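Local coordinates for short-chain dehydrogenase/reductase SDR (Vibrio parahaemolyticus, PDB 3GUY), which probably catalyses NAD(P)(H)-dependent oxidation or reduction of an alcohol or carbonyl substrate, at the interface of chains A and B. Coordinates in Å, arbitrary orientation; residue numbers count along the deposited sequence, not the author numbering. Chains: chain A/B, Short-chain dehydrogenase/reductase SDR.

The interface of chains A and B. Residues chain A 137, 140-141, 144; chain B 152, 156-157, 160.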
loop_
_atom_site.group_PDB
_atom_site.type_symbol
_atom_site.label_atom_id
_atom_site.label_comp_id
_atom_site.label_asym_id
_atom_site.label_seq_id
_atom_site.Cartn_x
_atom_site.Cartn_y
_atom_site.Cartn_z
ATOM N N LYS A 137 -3.597 -2.064 -13.313
ATOM C CA LYS A 137 -4.438 -2.819 -14.289
ATOM C C LYS A 137 -3.840 -2.767 -15.703
ATOM O O LYS A 137 -3.564 -1.692 -16.251
ATOM C CB LYS A 137 -5.896 -2.295 -14.256
ATOM C CG LYS A 137 -6.595 -2.594 -12.889
ATOM C CD LYS A 137 -7.684 -1.558 -12.527
ATOM C CE LYS A 137 -8.964 -2.213 -11.935
ATOM N NZ LYS A 137 -9.828 -1.276 -11.113
ATOM N N GLU A 140 -4.907 -0.245 -18.674
ATOM C CA GLU A 140 -5.411 0.961 -18.015
ATOM C C GLU A 140 -4.231 1.743 -17.386
ATOM O O GLU A 140 -4.395 2.426 -16.405
ATOM C CB GLU A 140 -6.393 0.596 -16.937
ATOM C CG GLU A 140 -7.525 -0.370 -17.377
ATOM C CD GLU A 140 -8.548 -0.588 -16.346
ATOM O OE1 GLU A 140 -8.685 0.245 -15.406
ATOM O OE2 GLU A 140 -9.219 -1.623 -16.431
ATOM N N SER A 141 -3.060 1.625 -17.974
ATOM C CA SER A 141 -1.848 2.154 -17.327
ATOM C C SER A 141 -1.954 3.637 -17.076
ATOM O O SER A 141 -1.551 4.080 -15.992
ATOM C CB SER A 141 -0.581 1.818 -18.124
ATOM O OG SER A 141 -0.537 2.479 -19.346
ATOM N N CYS A 144 -4.931 4.223 -14.447
ATOM C CA CYS A 144 -4.306 3.999 -13.150
ATOM C C CYS A 144 -3.416 5.182 -12.812
ATOM O O CYS A 144 -3.470 5.683 -11.678
ATOM C CB CYS A 144 -3.475 2.683 -13.090
ATOM S SG CYS A 144 -4.618 1.291 -13.226
ATOM N N GLY B 152 1.804 4.110 -10.486
ATOM C CA GLY B 152 0.650 3.470 -11.097
ATOM C C GLY B 152 0.886 3.069 -12.567
ATOM O O GLY B 152 0.503 1.971 -12.951
ATOM N N SER B 156 1.286 -0.992 -13.847
ATOM C CA SER B 156 0.347 -1.379 -14.861
ATOM C C SER B 156 1.061 -1.910 -16.089
ATOM O O SER B 156 0.735 -3.007 -16.538
ATOM C CB SER B 156 -0.564 -0.235 -15.269
ATOM O OG SER B 156 -1.432 0.131 -14.203
ATOM N N VAL B 157 2.044 -1.155 -16.626
ATOM C CA VAL B 157 2.781 -1.618 -17.796
ATOM C C VAL B 157 3.546 -2.940 -17.475
ATOM O O VAL B 157 3.638 -3.860 -18.345
ATOM C CB VAL B 157 3.718 -0.517 -18.315
ATOM C CG1 VAL B 157 4.566 -0.993 -19.500
ATOM C CG2 VAL B 157 2.889 0.735 -18.751
ATOM N N GLU B 160 1.354 -5.690 -18.342
ATOM C CA GLU B 160 1.298 -5.788 -19.821
ATOM C C GLU B 160 2.555 -6.435 -20.451
ATOM O O GLU B 160 2.514 -6.987 -21.564
ATOM C CB GLU B 160 1.117 -4.392 -20.444
ATOM C CG GLU B 160 -0.188 -3.680 -20.057
ATOM C CD GLU B 160 -0.401 -2.297 -20.703
ATOM O OE1 GLU B 160 0.409 -1.861 -21.573
ATOM O OE2 GLU B 160 -1.421 -1.630 -20.311
#
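In this short-chain dehydrogenase/reductase, helix 141-160 carries the Tyr-X-X-X-Lys catalytic motif on a Rossmann fold, and here its first turn and the preceding loop in chain A meet its last turns in chain B. The two copies run roughly antiparallel across a two-fold axis, a helix-to-helix packing common in oligomers of the family, so this contact may belong to the biological assembly. B:Ser156 reaches across to the loop: its hydroxyl OG accepts a hydrogen bond from the backbone N of A:Lys137 at 3.2 Å, with 153° at the hydrogen. B:Ser156 OG also donates to the carbonyl O of B:Gly152, one turn back in its own helix, at 2.9 Å, tilted 26° from the carbonyl plane. With OG beside its own backbone N (chi1 -67°), B:Ser156 can make both bonds, which together probably fix the hydroxyl's rotation. A:Cys144, the neighbour of the catalytic tyrosine, packs CB and SG against the B:Ser156 hydroxyl, CB to OG 3.5 Å. The methylene of B:Ser156 itself lies against the backbone of A:Ser141, CB to CA 3.4 Å, a close approach that small side chains permit. Alongside, one methyl of B:Val157, CG2, touches CB of A:Ser141 at 3.7 Å. B:Glu160 stretches its chain beyond CG and brings carboxylate OE2 to 4.1 Å from the backbone N of A:Glu140, too far for a hydrogen bond; if ionised, it would probably be favoured by the nearby N-terminal end of chain A's helix.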